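Local coordinates for adherence and virulence protein A (Streptococcus pneumoniae, PDB 6PON) that binds the host protein fibronectin and probably helps pneumococci adhere to host tissue and cause disease, at residues Ser73-Val78 and Ile139-Lys144; Ile119-Gly124 and Ser160-Pro165. All blocks are in the same frame, centred on the assembly; numbering follows the deposited sequence.

Interaction 1 of 2, residues Ser73-Val78 and Ile139-Lys144; sequences STFIMV and ILEVIK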
loop_
_atom_site.group_PDB
_atom_site.type_symbol
_atom_site.label_atom_id
_atom_site.label_comp_id
_atom_site.label_asym_id
_atom_site.label_seq_id
_atom_site.Cartn_x
_atom_site.Cartn_y
_atom_site.Cartn_z
ATOM N N SER B 73 51.809 13.550 8.885
ATOM C CA SER B 73 52.265 12.266 8.392
ATOM C C SER B 73 52.632 12.374 6.918
ATOM O O SER B 73 52.296 13.343 6.238
ATOM C CB SER B 73 51.178 11.209 8.562
ATOM O OG SER B 73 50.004 11.582 7.848
ATOM N N THR B 74 53.298 11.330 6.414
ATOM C CA THR B 74 53.468 11.203 4.969
ATOM C C THR B 74 52.124 11.332 4.250
ATOM O O THR B 74 52.018 12.024 3.230
ATOM C CB THR B 74 54.140 9.859 4.641
ATOM O OG1 THR B 74 55.462 9.827 5.187
ATOM C CG2 THR B 74 54.229 9.633 3.131
ATOM N N PHE B 75 51.083 10.681 4.783
ATOM C CA PHE B 75 49.763 10.744 4.165
ATOM C C PHE B 75 49.316 12.182 3.972
ATOM O O PHE B 75 48.805 12.542 2.909
ATOM C CB PHE B 75 48.756 9.981 5.027
ATOM C CG PHE B 75 47.298 10.173 4.624
ATOM C CD1 PHE B 75 46.758 9.482 3.535
ATOM C CD2 PHE B 75 46.462 10.992 5.370
ATOM C CE1 PHE B 75 45.430 9.619 3.186
ATOM C CE2 PHE B 75 45.135 11.139 5.027
ATOM C CZ PHE B 75 44.610 10.443 3.923
ATOM N N ILE B 76 49.531 13.025 4.982
ATOM C CA ILE B 76 48.964 14.365 4.965
ATOM C C ILE B 76 49.715 15.263 3.996
ATOM O O ILE B 76 49.103 16.065 3.273
ATOM C CB ILE B 76 48.951 14.949 6.385
ATOM C CG1 ILE B 76 47.902 14.222 7.228
ATOM C CG2 ILE B 76 48.629 16.441 6.336
ATOM C CD1 ILE B 76 46.490 14.587 6.836
ATOM N N MET B 77 51.046 15.149 3.962
ATOM C CA MET B 77 51.836 15.983 3.058
ATOM C C MET B 77 51.490 15.700 1.606
ATOM O O MET B 77 51.471 16.621 0.782
ATOM C CB MET B 77 53.337 15.762 3.285
ATOM C CG MET B 77 53.750 15.727 4.746
ATOM S SD MET B 77 55.523 15.513 5.005
ATOM C CE MET B 77 55.854 17.227 5.271
ATOM N N VAL B 78 51.239 14.432 1.265
ATOM C CA VAL B 78 50.774 14.109 -0.085
ATOM C C VAL B 78 49.398 14.722 -0.339
ATOM O O VAL B 78 49.142 15.272 -1.413
ATOM C CB VAL B 78 50.770 12.583 -0.321
ATOM C CG1 VAL B 78 50.243 12.247 -1.725
ATOM C CG2 VAL B 78 52.160 12.014 -0.148
ATOM N N ILE B 139 46.170 5.814 -7.165
ATOM C CA ILE B 139 46.092 6.322 -5.799
ATOM C C ILE B 139 47.308 7.193 -5.521
ATOM O O ILE B 139 48.454 6.723 -5.571
ATOM C CB ILE B 139 45.997 5.175 -4.789
ATOM C CG1 ILE B 139 44.614 4.525 -4.878
ATOM C CG2 ILE B 139 46.280 5.687 -3.359
ATOM C CD1 ILE B 139 44.675 3.039 -5.096
ATOM N N LEU B 140 47.070 8.473 -5.233
ATOM C CA LEU B 140 48.163 9.327 -4.793
ATOM C C LEU B 140 48.564 9.007 -3.355
ATOM O O LEU B 140 49.753 9.052 -3.012
ATOM C CB LEU B 140 47.769 10.793 -4.951
ATOM C CG LEU B 140 47.519 11.203 -6.413
ATOM C CD1 LEU B 140 46.701 12.511 -6.502
ATOM C CD2 LEU B 140 48.875 11.290 -7.217
ATOM N N GLU B 141 47.597 8.660 -2.512
ATOM C CA GLU B 141 47.843 8.345 -1.105
ATOM C C GLU B 141 46.533 7.838 -0.499
ATOM O O GLU B 141 45.452 8.033 -1.061
ATOM C CB GLU B 141 48.405 9.573 -0.363
ATOM C CG GLU B 141 48.960 9.389 1.041
ATOM C CD GLU B 141 49.754 8.107 1.304
ATOM O OE1 GLU B 141 50.979 8.185 1.539
ATOM O OE2 GLU B 141 49.147 7.014 1.356
ATOM N N VAL B 142 46.639 7.146 0.630
ATOM C CA VAL B 142 45.494 6.416 1.149
ATOM C C VAL B 142 45.712 6.178 2.634
ATOM O O VAL B 142 46.789 5.738 3.055
ATOM C CB VAL B 142 45.270 5.096 0.389
ATOM C CG1 VAL B 142 46.577 4.323 0.252
ATOM C CG2 VAL B 142 44.244 4.240 1.103
ATOM N N ILE B 143 44.686 6.462 3.440
ATOM C CA ILE B 143 44.916 6.601 4.865
ATOM C C ILE B 143 45.192 5.266 5.537
ATOM O O ILE B 143 45.844 5.238 6.585
ATOM C CB ILE B 143 43.738 7.340 5.513
ATOM C CG1 ILE B 143 44.231 8.144 6.719
ATOM C CG2 ILE B 143 42.614 6.363 5.882
ATOM C CD1 ILE B 143 43.174 9.051 7.288
ATOM N N LYS B 144 44.747 4.152 4.960
ATOM C CA LYS B 144 45.075 2.827 5.484
ATOM C C LYS B 144 45.693 2.004 4.361
ATOM O O LYS B 144 44.971 1.467 3.515
ATOM C CB LYS B 144 43.850 2.130 6.052
ATOM C CG LYS B 144 43.762 2.219 7.562
ATOM C CD LYS B 144 42.693 1.279 8.116
ATOM C CE LYS B 144 41.308 1.841 7.921
ATOM N NZ LYS B 144 40.254 0.789 8.057
#

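Interaction 2 of 2, residues Ile119-Gly124 and Ser160-Pro165; sequences IIEIMG and STYIAP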
loop_
_atom_site.group_PDB
_atom_site.type_symbol
_atom_site.label_atom_id
_atom_site.label_comp_id
_atom_site.label_asym_id
_atom_site.label_seq_id
_atom_site.Cartn_x
_atom_site.Cartn_y
_atom_site.Cartn_z
ATOM N N ILE B 119 38.165 10.304 -1.994
ATOM C CA ILE B 119 37.161 9.250 -1.883
ATOM C C ILE B 119 37.146 8.719 -0.456
ATOM O O ILE B 119 38.197 8.328 0.073
ATOM C CB ILE B 119 37.443 8.083 -2.844
ATOM C CG1 ILE B 119 37.581 8.551 -4.293
ATOM C CG2 ILE B 119 36.372 6.993 -2.673
ATOM C CD1 ILE B 119 37.965 7.417 -5.272
ATOM N N ILE B 120 35.955 8.654 0.149
ATOM C CA ILE B 120 35.783 7.964 1.422
ATOM C C ILE B 120 34.859 6.775 1.198
ATOM O O ILE B 120 33.788 6.915 0.602
ATOM C CB ILE B 120 35.253 8.886 2.544
ATOM C CG1 ILE B 120 35.092 8.091 3.842
ATOM C CG2 ILE B 120 33.910 9.577 2.172
ATOM C CD1 ILE B 120 34.650 8.928 5.037
ATOM N N GLU B 121 35.299 5.604 1.650
ATOM C CA GLU B 121 34.520 4.377 1.635
ATOM C C GLU B 121 34.232 4.012 3.079
ATOM O O GLU B 121 35.165 3.811 3.866
ATOM C CB GLU B 121 35.280 3.241 0.954
ATOM C CG GLU B 121 35.826 3.574 -0.419
ATOM C CD GLU B 121 36.801 2.515 -0.886
ATOM O OE1 GLU B 121 37.074 1.596 -0.068
ATOM O OE2 GLU B 121 37.279 2.593 -2.046
ATOM N N ILE B 122 32.952 3.942 3.420
ATOM C CA ILE B 122 32.519 3.622 4.772
ATOM C C ILE B 122 32.012 2.189 4.714
ATOM O O ILE B 122 30.849 1.927 4.403
ATOM C CB ILE B 122 31.474 4.603 5.273
ATOM C CG1 ILE B 122 32.085 6.002 5.249
ATOM C CG2 ILE B 122 31.034 4.234 6.673
ATOM C CD1 ILE B 122 31.078 7.105 5.291
ATOM N N MET B 123 32.913 1.252 5.006
ATOM C CA MET B 123 32.732 -0.184 4.822
ATOM C C MET B 123 33.207 -0.937 6.047
ATOM O O MET B 123 33.963 -1.906 5.951
ATOM C CB MET B 123 33.502 -0.689 3.601
ATOM C CG MET B 123 33.225 0.075 2.307
ATOM S SD MET B 123 31.698 -0.492 1.557
ATOM C CE MET B 123 31.432 0.748 0.299
ATOM N N GLY B 124 32.801 -0.477 7.224
ATOM C CA GLY B 124 33.178 -1.139 8.456
ATOM C C GLY B 124 34.670 -1.385 8.577
ATOM O O GLY B 124 35.470 -0.447 8.517
ATOM N N SER B 160 49.258 2.471 -7.048
ATOM C CA SER B 160 48.306 1.499 -7.562
ATOM C C SER B 160 47.115 2.209 -8.195
ATOM O O SER B 160 46.717 3.303 -7.776
ATOM C CB SER B 160 47.807 0.566 -6.448
ATOM O OG SER B 160 48.835 -0.274 -5.940
ATOM N N THR B 161 46.546 1.567 -9.217
ATOM C CA THR B 161 45.342 2.076 -9.855
ATOM C C THR B 161 44.145 1.816 -8.953
ATOM O O THR B 161 44.032 0.746 -8.344
ATOM C CB THR B 161 45.150 1.407 -11.213
ATOM O OG1 THR B 161 46.336 1.595 -11.993
ATOM C CG2 THR B 161 43.952 2.007 -11.954
ATOM N N TYR B 162 43.267 2.813 -8.838
ATOM C CA TYR B 162 42.144 2.702 -7.912
ATOM C C TYR B 162 41.141 1.678 -8.415
ATOM O O TYR B 162 40.778 1.664 -9.595
ATOM C CB TYR B 162 41.446 4.054 -7.714
ATOM C CG TYR B 162 40.208 3.972 -6.848
ATOM C CD1 TYR B 162 40.305 3.835 -5.462
ATOM C CD2 TYR B 162 38.939 4.007 -7.410
ATOM C CE1 TYR B 162 39.163 3.747 -4.660
ATOM C CE2 TYR B 162 37.798 3.919 -6.625
ATOM C CZ TYR B 162 37.916 3.787 -5.254
ATOM O OH TYR B 162 36.769 3.708 -4.482
ATOM N N ILE B 163 40.688 0.819 -7.508
ATOM C CA ILE B 163 39.617 -0.127 -7.783
ATOM C C ILE B 163 38.532 0.087 -6.744
ATOM O O ILE B 163 38.826 0.131 -5.540
ATOM C CB ILE B 163 40.099 -1.589 -7.728
ATOM C CG1 ILE B 163 41.349 -1.798 -8.593
ATOM C CG2 ILE B 163 38.962 -2.505 -8.146
ATOM C CD1 ILE B 163 42.135 -3.074 -8.247
ATOM N N ALA B 164 37.283 0.199 -7.205
ATOM C CA ALA B 164 36.157 0.367 -6.304
ATOM C C ALA B 164 35.949 -0.894 -5.477
ATOM O O ALA B 164 36.375 -1.979 -5.864
ATOM C CB ALA B 164 34.878 0.677 -7.080
ATOM N N PRO B 165 35.283 -0.776 -4.340
ATOM C CA PRO B 165 34.966 -1.955 -3.558
ATOM C C PRO B 165 34.090 -2.914 -4.344
ATOM O O PRO B 165 33.401 -2.522 -5.299
ATOM C CB PRO B 165 34.220 -1.381 -2.342
ATOM C CG PRO B 165 34.764 -0.010 -2.216
ATOM C CD PRO B 165 34.931 0.464 -3.630
#

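Interaction 1 of 2, residues Ser73-Val78 and Ile139-Lys144
Ile143 covers one face of the Phe75 ring: its CG1 sits 3.7 Å from the ring centroid of Phe75, displaced toward the rim, in a CH-pi contact, and CB and CD1 touch the same end of the ring. Phe75 CE1 also reaches the backbone, coming within 3.3 Å of Ile143 N. In the plane of the ring, at its edge, lies Val142 N. Glu141 approaches obliquely with its aliphatic part, CG resting 3.3 Å from Phe75 CD1, a tight contact, while its carboxylate plane is turned 58° from the ring. The CG of Phe75 stands anti to the backbone N (chi1 170°), and the ring beyond it lies against Glu141 to Ile143.

The contact sets the start of helix 74-83 against 139-142, an outer strand of a five-stranded antiparallel sheet, and the residue after it. Ser73 caps the helix, its OG accepting from Ile76 N. In the strand, Leu131 of the neighbouring strand is paired with two residues, Leu140 and Glu141, forming a classic bulge where the chain turns a corner, and Glu141 is directed at the helix. Val78, one turn on from Phe75, fits against this bulge through CG1, which lies 3.5 Å from Leu140 O and equally far from Glu141 CB.

Beyond CG the Glu141 chain bends (chi2 39°), and its carboxylate lies back against its own strand. Its OE2 accepts from Val142 N at 2.6 Å through the anti lone pair, in a fairly straight bond, and is also hydrogen-bonded to His145 NE2. The buried acidic group is thus gripped at one oxygen, and a nearby imidazole would probably help stabilise a negative charge there. On the other branch, OE1 passes the methyl CG2 of Thr74 at 3.9 Å.

Interaction 2 of 2, residues Ile119-Gly124 and Ser160-Pro165
Glu121 and Tyr162 meet tip to tip where strand 113-121, in the five-stranded antiparallel sheet of the NFACT-type N-terminal region, is overlaid by the irregular chain 160-165. The Glu121 side chain leaves the strand with its CB directed at 160-165, which runs roughly alongside the strand. CG, anti to the carbonyl carbon (chi1 -52°), passes Pro165 CG at 4.1 Å, and from there the chain runs on extended. CD comes closer, 3.5 Å from the same Pro165 CG, so the proline ring abuts the carboxylate itself. At the tip the two oxygens part company. OE2 accepts a hydrogen bond of 2.7 Å from Tyr162 OH through its anti lone pair, the carboxylate and phenol ring planes lying 56° apart. OE1 touches Pro165 CG and forms a salt bridge with Arg154, whose NH1 also binds Ile163 O; both oxygens of this buried acid are therefore satisfied, and the guanidinium would be expected to keep it ionised.

Ile119, two residues earlier and on the same side of the strand, reaches tip to tip toward Tyr162. Its CD1 lies over one face of the Tyr162 ring, 3.8 Å from the ring centroid and nearest CZ, in a CH-pi contact. At the far end of the segment, Met123 CE closes on Pro165 CG at 4.2 Å.

Overall arrangement
From the N terminus the chain first supplies the start of helix 74-83, then runs through the strands of the five-stranded sheet. Residues 119-124 take in the end of its middle strand and the turn after it, and 139-144 take in an outer strand, 139-142, and the residues that follow it, closing interaction 1 around a loop of 60 residues. The chain then returns in the connection before helix 178-187, where 160-165 closes interaction 2 over 35 residues. The segments alternate, so the two loops cross rather than nest. They also touch: Ile139 N and Ser160 O lie 2.6 Å apart, a probable hydrogen bond. Together they tie helix and connection to one sheet.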